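Purine nucleoside phosphorylase (Schistosoma mansoni, PDB 6BJ7) catalyses the reversible phosphorolysis of purine nucleosides such as inosine and guanosine, releasing the free base and ribose 1-phosphate. Local coordinates at residues E191-F196 / G215-G220; T116-G121 / V240-N245; Q84-M89 / G220-P225. All coordinates share one frame; numbering follows the deposited sequence.

Interaction 1: E191-F196 / G215-G220; sequences EGVYAF and GCDVVG. With DU7 (4-chloro-6-methylpyrimidin-2-amine), chain G.
Asp217 carries CG beside its backbone N and anti to its carbonyl carbon (chi1 -60°), which brings OD2 to the backbone N of Val193. Tyr194 has CG anti to its backbone N (chi1 -179°), and its ring then reaches along the sheet to Gly220. Both contacts belong to a beta-alpha-beta unit of the nucleoside phosphorylase fold, made of strand 189-196, helix 205-213 and the parallel strand 218-220. Gly215 closes that helix in a Schellman motif, and the chain turns back toward the sheet.

The bond from Val193 N to Asp217 OD2 is 2.8 Å long and nearly straight. It uses the anti lone pair of OD2. Asn123 donates to OD1, so both carboxylate oxygens are engaged and the group is held against rotation. Val193 O accepts twice, from Val218 N and from Asp217 N, the latter at 3.0 Å. Ala195 bonds through both its polar backbone atoms. Ala195 N donates to Val218 O at 2.8 Å, and Ala195 O accepts from Gly220 N at 3.0 Å.

Ala195 and Val219 share one face of the sheet, where Ala195 CB also meets Cys216 SG at 3.7 Å. Tyr194 and Val218 lie on the other face. Tyr194 OH accepts from Ser222 N. Gly220 has no side chain, and Tyr194 OH comes within 3.1 Å of Gly220 C. The chlorine of the bound pyrimidine also packs on this glycine, with CL 3.4 Å from Gly220 CA. Beside it, Gly220 O lies in the plane of the Phe196 ring, at its edge, 3.7 Å from CD1.

Interaction 2: T116-G121 / V240-N245; sequences TNLAGG and VSLIAN. With DU7 (4-chloro-6-methylpyrimidin-2-amine), chain G; DMS (dimethyl sulfoxide), chain F.
Asn117 OD1 accepts from Ser241 OG across the two strands at 2.7 Å. The hydroxyl sits in the amide plane and on a lone pair of OD1, with a C=O...donor angle of 119°. Asn117 CG lies between its backbone N and carbonyl carbon (chi1 62°), which swings the amide over toward Ser241. The other end of the amide is used too, since ND2 donates to Thr223 OG1. With both ends bonded, the buried amide has little freedom to flip.

The backbones are paired as parallel strands. Asn117 N donates to Val240 O, and Leu242 N donates to Asn117 O at 2.8 Å. Ala119 N then donates to Leu242 O, and Ala119 O accepts from Ala244 N at 3.0 Å. Gly121 N continues the pairing with Asn245 O at 2.8 Å. These are neighbouring strands, 112-121 and 236-246, in the central sheet of the phosphorylase fold. Their C-terminal ends form part of the pocket that probably takes the purine base, as in related enzymes.

Leu118 N, facing away from strand 236-246, donates to dimethyl sulfoxide O at 2.7 Å, a molecule probably from the crystallisation liquor. The N-H of Gly120 bonds to the backbone of Val219. Gly120 has no side chain, and the pyrimidine lies close by, with C4 3.5 Å from Gly120 N. The amino group N1 of the ligand donates to Asn245 OD1 at 2.9 Å. The ligand is also hydrogen-bonded to Glu203 OE2. Asn245 ND2 is bonded to Asp250 OD2 and Ser247 OG. Leu118 and Leu242 lie side by side, their CD2 atoms 3.6 Å apart.

Interaction 3: Q84-M89 / G220-P225; sequences QGRLHM and GMSTVP. With DU7 (4-chloro-6-methylpyrimidin-2-amine), chain G.
The loop carrying Arg86 and His88 meets Ser222, just before helix 224-232, in what is probably the phosphate and ribose region of the active site, as in related trimeric phosphorylases. The Arg86 side chain leaves the extended form at chi2 (132°) and turns again at chi3 (65°), which presents one face of its guanidinium to Ser222. Ser222 OG sits over the centre of that face, 3.8 Å from Arg86 CZ, although the exact place of OG is less sure. NH1 of the same group donates to Thr116 O, which ties the arginine to the central sheet.

His88 meets the same serine with a ring edge. Ser222 CB lies near the ring plane, 3.7 Å from His88 CD2. The ring is also stacked with Tyr90. On the helix side, Val224 N donates to Ser222 O at 2.8 Å, a gamma turn centred on Thr223. Met221 points its thioether chain away from the loop and toward the bound pyrimidine, where Met221 CG is 3.5 Å from CL. A water bridges the two backbones. It accepts from Met89 N at 2.9 Å and donates to Met221 O at 3.2 Å.

In the fold
From the N terminus, the chain first passes the loop 84-89 and then strand segment 116-121. Both pair with segments over a hundred residues on. Interaction 1 closes first, when 215-220 returns to 191-196 after a short helical crossover. Interaction 3 closes directly afterwards, as 220-225 reaches back to 84-89; the two contacts share Gly220. Interaction 2 closes last, at 240-245. Interaction 1 is therefore nested inside the loops of both others, while interactions 2 and 3 cross. Interactions 1 and 2 meet within one sheet, where strands 218-220 and 112-121 are neighbours. Interaction 3 joins the loop after strand 78-84 to the start of helix 224-232. All three touch the bound pyrimidine.

Interaction 1: E191-F196 / G215-G220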
ATOM      1  N   GLU A 191     -25.345  -6.276   8.976  1.00 27.67           N
ATOM      2  CA  GLU A 191     -24.207  -7.021   8.428  1.00 29.01           C
ATOM      3  C   GLU A 191     -23.505  -6.157   7.392  1.00 30.85           C
ATOM      4  O   GLU A 191     -24.098  -5.223   6.853  1.00 32.66           O
ATOM      5  CB  GLU A 191     -24.644  -8.357   7.827  1.00 35.78           C
ATOM      6  CG  GLU A 191     -25.561  -8.252   6.637  1.00 46.78           C
ATOM      7  CD  GLU A 191     -25.896  -9.619   6.061  1.00 64.33           C
ATOM      8  OE1 GLU A 191     -25.884 -10.613   6.823  1.00 60.11           O
ATOM      9  OE2 GLU A 191     -26.145  -9.695   4.841  1.00 50.61           O
ATOM     10  N   GLY A 192     -22.225  -6.421   7.131  1.00 27.04           N
ATOM     11  CA  GLY A 192     -21.579  -5.612   6.114  1.00 25.42           C
ATOM     12  C   GLY A 192     -20.128  -5.959   5.848  1.00 25.18           C
ATOM     13  O   GLY A 192     -19.517  -6.799   6.516  1.00 25.84           O
ATOM     14  N   VAL A 193     -19.590  -5.252   4.860  1.00 24.68           N
ATOM     15  CA  VAL A 193     -18.206  -5.415   4.388  1.00 23.14           C
ATOM     16  C   VAL A 193     -17.292  -4.374   5.056  1.00 25.94           C
ATOM     17  O   VAL A 193     -17.588  -3.167   5.038  1.00 26.74           O
ATOM     18  CB  VAL A 193     -18.144  -5.289   2.847  1.00 26.57           C
ATOM     19  CG1 VAL A 193     -16.673  -5.298   2.340  1.00 27.63           C
ATOM     20  CG2 VAL A 193     -18.949  -6.395   2.158  1.00 27.39           C
ATOM     21  N   TYR A 194     -16.160  -4.835   5.615  1.00 23.27           N
ATOM     22  CA  TYR A 194     -15.211  -3.989   6.356  1.00 22.90           C
ATOM     23  C   TYR A 194     -14.004  -3.603   5.503  1.00 24.20           C
ATOM     24  O   TYR A 194     -13.299  -4.483   4.989  1.00 25.51           O
ATOM     25  CB  TYR A 194     -14.735  -4.735   7.600  1.00 25.21           C
ATOM     26  CG  TYR A 194     -13.752  -4.047   8.562  1.00 24.31           C
ATOM     27  CD1 TYR A 194     -14.197  -3.429   9.727  1.00 23.57           C
ATOM     28  CD2 TYR A 194     -12.380  -4.080   8.349  1.00 23.13           C
ATOM     29  CE1 TYR A 194     -13.323  -2.846  10.646  1.00 22.93           C
ATOM     30  CE2 TYR A 194     -11.490  -3.493   9.262  1.00 23.14           C
ATOM     31  CZ  TYR A 194     -11.948  -2.879  10.402  1.00 21.72           C
ATOM     32  OH  TYR A 194     -11.073  -2.321  11.291  1.00 23.38           O
ATOM     33  N   ALA A 195     -13.745  -2.288   5.373  1.00 22.01           N
ATOM     34  CA  ALA A 195     -12.524  -1.792   4.729  1.00 20.14           C
ATOM     35  C   ALA A 195     -11.447  -1.557   5.780  1.00 22.64           C
ATOM     36  O   ALA A 195     -11.690  -0.872   6.778  1.00 22.29           O
ATOM     37  CB  ALA A 195     -12.765  -0.491   3.965  1.00 25.22           C
ATOM     38  N   PHE A 196     -10.254  -2.134   5.552  1.00 22.01           N
ATOM     39  CA  PHE A 196      -9.081  -1.917   6.405  1.00 19.81           C
ATOM     40  C   PHE A 196      -8.270  -0.723   5.885  1.00 19.50           C
ATOM     41  O   PHE A 196      -7.678  -0.791   4.797  1.00 20.82           O
ATOM     42  CB  PHE A 196      -8.255  -3.206   6.432  1.00 18.71           C
ATOM     43  CG  PHE A 196      -6.987  -3.182   7.314  1.00 19.14           C
ATOM     44  CD1 PHE A 196      -6.834  -2.277   8.354  1.00 20.38           C
ATOM     45  CD2 PHE A 196      -5.929  -4.087   7.052  1.00 19.20           C
ATOM     46  CE1 PHE A 196      -5.678  -2.243   9.121  1.00 21.32           C
ATOM     47  CE2 PHE A 196      -4.762  -4.062   7.833  1.00 21.22           C
ATOM     48  CZ  PHE A 196      -4.633  -3.132   8.874  1.00 19.35           C
ATOM     49  N   GLY A 215     -18.261  -0.210  -2.471  1.00 38.79           N
ATOM     50  CA  GLY A 215     -19.042  -1.230  -1.802  1.00 42.05           C
ATOM     51  C   GLY A 215     -18.693  -1.505  -0.357  1.00 61.63           C
ATOM     52  O   GLY A 215     -19.069  -2.562   0.160  1.00 36.25           O
ATOM     53  N   CYS A 216     -17.994  -0.600   0.319  1.00 33.18           N
ATOM     54  CA  CYS A 216     -17.667  -0.780   1.728  1.00 32.86           C
ATOM     55  C   CYS A 216     -18.805  -0.289   2.594  1.00 26.58           C
ATOM     56  O   CYS A 216     -19.404   0.754   2.315  1.00 31.06           O
ATOM     57  CB  CYS A 216     -16.397  -0.023   2.105  1.00 32.57           C
ATOM     58  SG  CYS A 216     -15.036  -0.476   1.050  1.00 39.89           S
ATOM     59  N   ASP A 217     -19.104  -1.042   3.655  1.00 26.17           N
ATOM     60  CA  ASP A 217     -20.103  -0.617   4.620  1.00 28.07           C
ATOM     61  C   ASP A 217     -19.515   0.051   5.857  1.00 24.67           C
ATOM     62  O   ASP A 217     -20.181   0.906   6.436  1.00 27.44           O
ATOM     63  CB  ASP A 217     -20.951  -1.809   5.055  1.00 28.72           C
ATOM     64  CG  ASP A 217     -21.687  -2.440   3.860  1.00 38.63           C
ATOM     65  OD1 ASP A 217     -22.494  -1.727   3.234  1.00 41.47           O
ATOM     66  OD2 ASP A 217     -21.431  -3.608   3.525  1.00 31.37           O
ATOM     67  N   VAL A 218     -18.304  -0.328   6.261  1.00 23.74           N
ATOM     68  CA  VAL A 218     -17.667   0.109   7.502  1.00 24.35           C
ATOM     69  C   VAL A 218     -16.177   0.245   7.198  1.00 24.35           C
ATOM     70  O   VAL A 218     -15.669  -0.435   6.310  1.00 24.66           O
ATOM     71  CB  VAL A 218     -17.904  -0.936   8.627  1.00 30.47           C
ATOM     72  CG1 VAL A 218     -17.256  -0.525   9.905  1.00 30.94           C
ATOM     73  CG2 VAL A 218     -19.391  -1.178   8.853  1.00 33.99           C
ATOM     74  N   VAL A 219     -15.468   1.121   7.938  1.00 23.89           N
ATOM     75  CA  VAL A 219     -14.018   1.305   7.796  1.00 21.79           C
ATOM     76  C   VAL A 219     -13.364   1.363   9.179  1.00 22.01           C
ATOM     77  O   VAL A 219     -13.892   1.970  10.120  1.00 22.48           O
ATOM     78  CB  VAL A 219     -13.688   2.571   6.946  1.00 22.23           C
ATOM     79  CG1 VAL A 219     -14.273   3.828   7.546  1.00 25.53           C
ATOM     80  CG2 VAL A 219     -12.178   2.733   6.756  1.00 25.63           C
ATOM     81  N   GLY A 220     -12.214   0.697   9.314  1.00 21.97           N
ATOM     82  CA  GLY A 220     -11.444   0.778  10.548  1.00 21.24           C
ATOM     83  C   GLY A 220      -9.982   0.414  10.334  1.00 21.38           C
ATOM     84  O   GLY A 220      -9.564   0.089   9.223  1.00 20.81           O
TER
HETATM   85  C4  DU7 G 306     -13.878   6.147  12.310  0.90 24.46           C
HETATM   86  C3  DU7 G 306     -12.249   4.636  12.437  0.90 23.70           C
HETATM   87  C2  DU7 G 306     -12.512   4.290  13.713  0.90 27.80           C
HETATM   88  C1  DU7 G 306     -13.531   4.929  14.262  0.90 29.33           C
HETATM   89 CL   DU7 G 306     -10.946   3.902  11.705  0.90 40.79          CL
HETATM   90  N   DU7 G 306     -12.857   5.512  11.692  0.90 22.07           N
HETATM   91  N1  DU7 G 306     -14.585   7.117  11.562  0.90 30.79           N
HETATM   92  N2  DU7 G 306     -14.192   5.817  13.575  0.90 27.88           N
HETATM   93  C   DU7 G 306     -13.931   4.610  15.694  0.90 45.25           C

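Interaction 2: T116-G121 / V240-N245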
ATOM      1  N   THR A 116     -13.872  -7.871  18.593  1.00 25.21           N
ATOM      2  CA  THR A 116     -14.645  -6.630  18.484  1.00 25.71           C
ATOM      3  C   THR A 116     -13.719  -5.449  18.167  1.00 28.29           C
ATOM      4  O   THR A 116     -12.517  -5.469  18.474  1.00 27.48           O
ATOM      5  CB  THR A 116     -15.469  -6.303  19.747  1.00 28.65           C
ATOM      6  OG1 THR A 116     -14.617  -6.067  20.883  1.00 29.51           O
ATOM      7  CG2 THR A 116     -16.466  -7.428  20.093  1.00 27.54           C
ATOM      8  N   ASN A 117     -14.296  -4.426  17.523  1.00 23.60           N
ATOM      9  CA  ASN A 117     -13.590  -3.183  17.227  1.00 24.35           C
ATOM     10  C   ASN A 117     -14.581  -2.025  17.183  1.00 27.97           C
ATOM     11  O   ASN A 117     -15.798  -2.216  17.160  1.00 25.82           O
ATOM     12  CB  ASN A 117     -12.807  -3.256  15.896  1.00 25.24           C
ATOM     13  CG  ASN A 117     -13.716  -3.475  14.676  1.00 24.70           C
ATOM     14  OD1 ASN A 117     -14.578  -2.668  14.372  1.00 28.86           O
ATOM     15  ND2 ASN A 117     -13.507  -4.577  13.978  1.00 31.26           N
ATOM     16  N   LEU A 118     -14.027  -0.804  17.220  1.00 26.90           N
ATOM     17  CA  LEU A 118     -14.751   0.430  16.927  1.00 24.57           C
ATOM     18  C   LEU A 118     -14.425   0.894  15.503  1.00 23.16           C
ATOM     19  O   LEU A 118     -13.276   0.786  15.044  1.00 26.95           O
ATOM     20  CB  LEU A 118     -14.382   1.516  17.938  1.00 31.71           C
ATOM     21  CG  LEU A 118     -14.899   1.324  19.374  1.00 38.80           C
ATOM     22  CD1 LEU A 118     -13.860   1.840  20.337  1.00 56.22           C
ATOM     23  CD2 LEU A 118     -16.211   2.055  19.569  1.00 36.47           C
ATOM     24  N   ALA A 119     -15.438   1.361  14.775  1.00 26.89           N
ATOM     25  CA  ALA A 119     -15.269   1.643  13.351  1.00 24.38           C
ATOM     26  C   ALA A 119     -16.154   2.810  12.911  1.00 24.31           C
ATOM     27  O   ALA A 119     -17.087   3.210  13.614  1.00 25.88           O
ATOM     28  CB  ALA A 119     -15.601   0.401  12.538  1.00 25.39           C
ATOM     29  N   GLY A 120     -15.855   3.355  11.726  1.00 23.42           N
ATOM     30  CA  GLY A 120     -16.727   4.359  11.087  1.00 22.65           C
ATOM     31  C   GLY A 120     -17.721   3.756  10.105  1.00 24.52           C
ATOM     32  O   GLY A 120     -17.416   2.800   9.381  1.00 24.39           O
ATOM     33  N   GLY A 121     -18.936   4.327  10.098  1.00 24.96           N
ATOM     34  CA  GLY A 121     -19.979   3.910   9.181  1.00 26.76           C
ATOM     35  C   GLY A 121     -19.867   4.573   7.817  1.00 26.35           C
ATOM     36  O   GLY A 121     -19.658   5.782   7.724  1.00 28.09           O
ATOM     37  N   VAL A 240     -17.161  -8.296  15.062  1.00 25.46           N
ATOM     38  CA  VAL A 240     -18.263  -7.343  15.214  1.00 24.52           C
ATOM     39  C   VAL A 240     -17.690  -5.938  15.378  1.00 26.73           C
ATOM     40  O   VAL A 240     -16.830  -5.709  16.240  1.00 26.68           O
ATOM     41  CB  VAL A 240     -19.164  -7.701  16.411  1.00 25.28           C
ATOM     42  CG1 VAL A 240     -20.347  -6.722  16.500  1.00 32.24           C
ATOM     43  CG2 VAL A 240     -19.657  -9.145  16.303  1.00 28.73           C
ATOM     44  N   SER A 241     -18.174  -4.995  14.560  1.00 24.61           N
ATOM     45  CA  SER A 241     -17.820  -3.584  14.710  1.00 24.75           C
ATOM     46  C   SER A 241     -18.914  -2.818  15.459  1.00 24.32           C
ATOM     47  O   SER A 241     -20.111  -3.005  15.199  1.00 26.33           O
ATOM     48  CB  SER A 241     -17.610  -2.919  13.349  1.00 23.96           C
ATOM     49  OG  SER A 241     -16.475  -3.387  12.642  1.00 24.86           O
ATOM     50  N   LEU A 242     -18.500  -1.955  16.383  1.00 24.27           N
ATOM     51  CA  LEU A 242     -19.363  -0.937  16.974  1.00 23.38           C
ATOM     52  C   LEU A 242     -19.149   0.386  16.222  1.00 25.90           C
ATOM     53  O   LEU A 242     -18.019   0.887  16.144  1.00 25.12           O
ATOM     54  CB  LEU A 242     -19.053  -0.759  18.469  1.00 26.28           C
ATOM     55  CG  LEU A 242     -19.724   0.428  19.185  1.00 28.22           C
ATOM     56  CD1 LEU A 242     -21.242   0.364  19.085  1.00 29.24           C
ATOM     57  CD2 LEU A 242     -19.287   0.461  20.664  1.00 31.58           C
ATOM     58  N   ILE A 243     -20.225   0.948  15.677  1.00 25.20           N
ATOM     59  CA  ILE A 243     -20.157   2.142  14.830  1.00 29.20           C
ATOM     60  C   ILE A 243     -20.138   3.390  15.702  1.00 29.59           C
ATOM     61  O   ILE A 243     -21.048   3.601  16.501  1.00 29.06           O
ATOM     62  CB  ILE A 243     -21.354   2.180  13.857  1.00 27.83           C
ATOM     63  CG1 ILE A 243     -21.382   0.923  12.975  1.00 27.87           C
ATOM     64  CG2 ILE A 243     -21.326   3.429  12.984  1.00 29.83           C
ATOM     65  CD1 ILE A 243     -20.084   0.679  12.146  1.00 29.53           C
ATOM     66  N   ALA A 244     -19.106   4.236  15.537  1.00 27.40           N
ATOM     67  CA  ALA A 244     -18.998   5.451  16.335  1.00 30.44           C
ATOM     68  C   ALA A 244     -19.490   6.710  15.622  1.00 28.93           C
ATOM     69  O   ALA A 244     -19.797   7.680  16.298  1.00 30.67           O
ATOM     70  CB  ALA A 244     -17.553   5.658  16.788  1.00 37.77           C
ATOM     71  N   ASN A 245     -19.584   6.713  14.296  1.00 28.25           N
ATOM     72  CA  ASN A 245     -20.048   7.876  13.535  1.00 29.22           C
ATOM     73  C   ASN A 245     -20.425   7.379  12.146  1.00 32.42           C
ATOM     74  O   ASN A 245     -20.052   6.269  11.761  1.00 28.88           O
ATOM     75  CB  ASN A 245     -18.971   8.955  13.429  1.00 27.25           C
ATOM     76  CG  ASN A 245     -17.863   8.573  12.427  1.00 34.07           C
ATOM     77  OD1 ASN A 245     -17.230   7.538  12.560  1.00 34.14           O
ATOM     78  ND2 ASN A 245     -17.666   9.390  11.408  1.00 31.38           N
TER
HETATM   79  C4  DU7 G 306     -13.878   6.147  12.310  0.90 24.46           C
HETATM   80  C3  DU7 G 306     -12.249   4.636  12.437  0.90 23.70           C
HETATM   81  C2  DU7 G 306     -12.512   4.290  13.713  0.90 27.80           C
HETATM   82  C1  DU7 G 306     -13.531   4.929  14.262  0.90 29.33           C
HETATM   83 CL   DU7 G 306     -10.946   3.902  11.705  0.90 40.79          CL
HETATM   84  N   DU7 G 306     -12.857   5.512  11.692  0.90 22.07           N
HETATM   85  N1  DU7 G 306     -14.585   7.117  11.562  0.90 30.79           N
HETATM   86  N2  DU7 G 306     -14.192   5.817  13.575  0.90 27.88           N
HETATM   87  C   DU7 G 306     -13.931   4.610  15.694  0.90 45.25           C
HETATM   88  S   DMS F 305     -10.394  -0.487  18.263  1.00281.77           S
HETATM   89  O   DMS F 305     -11.766  -0.885  18.693  1.00284.54           O
HETATM   90  C1  DMS F 305      -9.183  -1.142  19.440  1.00284.09           C
HETATM   91  C2  DMS F 305      -9.936  -1.428  16.783  1.00284.74           C

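Interaction 3: Q84-M89 / G220-P225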
ATOM      1  N   GLN A  84      -5.624  -8.775  26.387  1.00 31.32           N
ATOM      2  CA  GLN A  84      -5.999  -7.515  27.040  1.00 30.55           C
ATOM      3  C   GLN A  84      -4.986  -6.456  26.601  1.00 35.75           C
ATOM      4  O   GLN A  84      -3.898  -6.342  27.176  1.00 38.11           O
ATOM      5  CB  GLN A  84      -6.021  -7.669  28.563  1.00 32.50           C
ATOM      6  CG  GLN A  84      -6.592  -6.483  29.344  1.00 36.07           C
ATOM      7  CD  GLN A  84      -6.697  -6.765  30.840  1.00 44.61           C
ATOM      8  OE1 GLN A  84      -5.734  -7.191  31.478  1.00 43.72           O
ATOM      9  NE2 GLN A  84      -7.876  -6.518  31.400  1.00 60.17           N
ATOM     10  N   GLY A  85      -5.369  -5.664  25.603  1.00 46.68           N
ATOM     11  CA  GLY A  85      -4.467  -4.740  24.938  1.00 44.16           C
ATOM     12  C   GLY A  85      -4.027  -5.262  23.582  1.00 43.70           C
ATOM     13  O   GLY A  85      -3.032  -5.997  23.489  1.00 46.92           O
ATOM     14  N   ARG A  86      -4.736  -4.930  22.507  1.00 47.38           N
ATOM     15  CA  ARG A  86      -4.331  -5.543  21.243  1.00 37.98           C
ATOM     16  C   ARG A  86      -3.223  -4.737  20.567  1.00 34.95           C
ATOM     17  O   ARG A  86      -2.981  -3.558  20.863  1.00 36.62           O
ATOM     18  CB  ARG A  86      -5.500  -5.752  20.259  1.00 59.91           C
ATOM     19  CG  ARG A  86      -6.495  -4.643  20.119  1.00 50.94           C
ATOM     20  CD  ARG A  86      -6.794  -4.289  18.651  1.00 74.87           C
ATOM     21  NE  ARG A  86      -7.445  -5.331  17.837  1.00 45.42           N
ATOM     22  CZ  ARG A  86      -8.758  -5.456  17.648  1.00 53.04           C
ATOM     23  NH1 ARG A  86      -9.639  -4.654  18.258  1.00 47.54           N
ATOM     24  NH2 ARG A  86      -9.205  -6.418  16.859  1.00 61.86           N
ATOM     25  N   LEU A  87      -2.534  -5.417  19.667  1.00 32.35           N
ATOM     26  CA  LEU A  87      -1.468  -4.820  18.887  1.00 27.47           C
ATOM     27  C   LEU A  87      -2.056  -4.328  17.577  1.00 27.90           C
ATOM     28  O   LEU A  87      -2.683  -5.110  16.858  1.00 29.18           O
ATOM     29  CB  LEU A  87      -0.382  -5.858  18.584  1.00 32.58           C
ATOM     30  CG  LEU A  87       0.545  -6.278  19.718  1.00 53.87           C
ATOM     31  CD1 LEU A  87      -0.236  -6.808  20.882  1.00 53.29           C
ATOM     32  CD2 LEU A  87       1.496  -7.338  19.213  1.00 67.14           C
ATOM     33  N   HIS A  88      -1.837  -3.052  17.257  1.00 24.50           N
ATOM     34  CA  HIS A  88      -2.302  -2.455  16.006  1.00 23.58           C
ATOM     35  C   HIS A  88      -1.143  -2.158  15.059  1.00 23.77           C
ATOM     36  O   HIS A  88      -0.086  -1.678  15.493  1.00 22.51           O
ATOM     37  CB  HIS A  88      -3.020  -1.133  16.277  1.00 23.89           C
ATOM     38  CG  HIS A  88      -4.293  -1.247  17.048  1.00 33.06           C
ATOM     39  ND1 HIS A  88      -4.361  -1.031  18.414  1.00 39.44           N
ATOM     40  CD2 HIS A  88      -5.561  -1.477  16.639  1.00 57.27           C
ATOM     41  CE1 HIS A  88      -5.614  -1.173  18.813  1.00 40.15           C
ATOM     42  NE2 HIS A  88      -6.361  -1.433  17.756  1.00 53.51           N
ATOM     43  N   MET A  89      -1.347  -2.397  13.749  1.00 19.96           N
ATOM     44  CA  MET A  89      -0.223  -2.241  12.819  0.86 18.99           C
ATOM     45  C   MET A  89       0.172  -0.763  12.636  1.00 20.43           C
ATOM     46  O   MET A  89       1.337  -0.487  12.297  1.00 20.66           O
ATOM     47  CB  MET A  89      -0.522  -2.951  11.488  0.86 20.22           C
ATOM     48  CG  MET A  89      -0.702  -4.473  11.749  0.86 21.33           C
ATOM     49  SD  MET A  89      -0.424  -5.600  10.362  0.86 23.49           S
ATOM     50  CE  MET A  89       1.367  -5.468  10.171  0.86 30.62           C
ATOM     51  N   GLY A 220     -12.214   0.697   9.314  1.00 21.97           N
ATOM     52  CA  GLY A 220     -11.444   0.778  10.548  1.00 21.24           C
ATOM     53  C   GLY A 220      -9.982   0.414  10.334  1.00 21.38           C
ATOM     54  O   GLY A 220      -9.564   0.089   9.223  1.00 20.81           O
ATOM     55  N   MET A 221      -9.228   0.382  11.449  1.00 19.67           N
ATOM     56  CA  MET A 221      -7.768   0.256  11.411  1.00 20.01           C
ATOM     57  C   MET A 221      -7.246  -1.025  12.073  1.00 22.01           C
ATOM     58  O   MET A 221      -6.070  -1.076  12.446  1.00 20.08           O
ATOM     59  CB  MET A 221      -7.105   1.463  12.085  1.00 22.24           C
ATOM     60  CG  MET A 221      -7.571   2.845  11.635  1.00 24.04           C
ATOM     61  SD  MET A 221      -6.864   4.174  12.645  1.00 22.84           S
ATOM     62  CE  MET A 221      -7.809   5.581  12.062  1.00 25.38           C
ATOM     63  N   SER A 222      -8.087  -2.044  12.266  1.00 20.25           N
ATOM     64  CA  SER A 222      -7.675  -3.258  12.969  1.00 21.68           C
ATOM     65  C   SER A 222      -8.364  -4.467  12.343  1.00 23.79           C
ATOM     66  O   SER A 222      -8.914  -4.402  11.236  1.00 23.03           O
ATOM     67  CB  SER A 222      -7.993  -3.152  14.469  1.00 28.69           C
ATOM     68  OG  SER A 222      -9.391  -3.187  14.674  1.00 32.58           O
ATOM     69  N   THR A 223      -8.294  -5.594  13.065  1.00 22.33           N
ATOM     70  CA  THR A 223      -9.095  -6.800  12.856  1.00 20.84           C
ATOM     71  C   THR A 223      -8.666  -7.644  11.649  1.00 21.67           C
ATOM     72  O   THR A 223      -8.469  -8.858  11.789  1.00 22.43           O
ATOM     73  CB  THR A 223     -10.565  -6.411  12.799  1.00 24.34           C
ATOM     74  OG1 THR A 223     -10.920  -5.871  14.084  1.00 27.87           O
ATOM     75  CG2 THR A 223     -11.448  -7.620  12.556  1.00 24.69           C
ATOM     76  N   VAL A 224      -8.501  -7.054  10.459  1.00 20.88           N
ATOM     77  CA  VAL A 224      -8.177  -7.856   9.267  1.00 21.81           C
ATOM     78  C   VAL A 224      -6.863  -8.625   9.431  1.00 22.54           C
ATOM     79  O   VAL A 224      -6.794  -9.793   9.001  1.00 21.62           O
ATOM     80  CB  VAL A 224      -8.232  -6.967   8.016  1.00 20.71           C
ATOM     81  CG1 VAL A 224      -7.643  -7.624   6.786  1.00 20.52           C
ATOM     82  CG2 VAL A 224      -9.685  -6.594   7.702  1.00 23.25           C
ATOM     83  N   PRO A 225      -5.779  -8.059  10.009  1.00 20.14           N
ATOM     84  CA  PRO A 225      -4.550  -8.874  10.200  1.00 20.32           C
ATOM     85  C   PRO A 225      -4.772 -10.120  11.054  1.00 20.03           C
ATOM     86  O   PRO A 225      -4.311 -11.228  10.681  1.00 21.33           O
ATOM     87  CB  PRO A 225      -3.564  -7.883  10.853  1.00 24.45           C
ATOM     88  CG  PRO A 225      -4.058  -6.531  10.345  1.00 23.06           C
ATOM     89  CD  PRO A 225      -5.560  -6.631  10.378  1.00 19.94           C
TER
HETATM   90  C4  DU7 G 306     -13.878   6.147  12.310  0.90 24.46           C
HETATM   91  C3  DU7 G 306     -12.249   4.636  12.437  0.90 23.70           C
HETATM   92  C2  DU7 G 306     -12.512   4.290  13.713  0.90 27.80           C
HETATM   93  C1  DU7 G 306     -13.531   4.929  14.262  0.90 29.33           C
HETATM   94 CL   DU7 G 306     -10.946   3.902  11.705  0.90 40.79          CL
HETATM   95  N   DU7 G 306     -12.857   5.512  11.692  0.90 22.07           N
HETATM   96  N1  DU7 G 306     -14.585   7.117  11.562  0.90 30.79           N
HETATM   97  N2  DU7 G 306     -14.192   5.817  13.575  0.90 27.88           N
HETATM   98  C   DU7 G 306     -13.931   4.610  15.694  0.90 45.25           C
HETATM   99  O   HOH W   1      -3.884  -3.429  12.817  1.00 25.53           O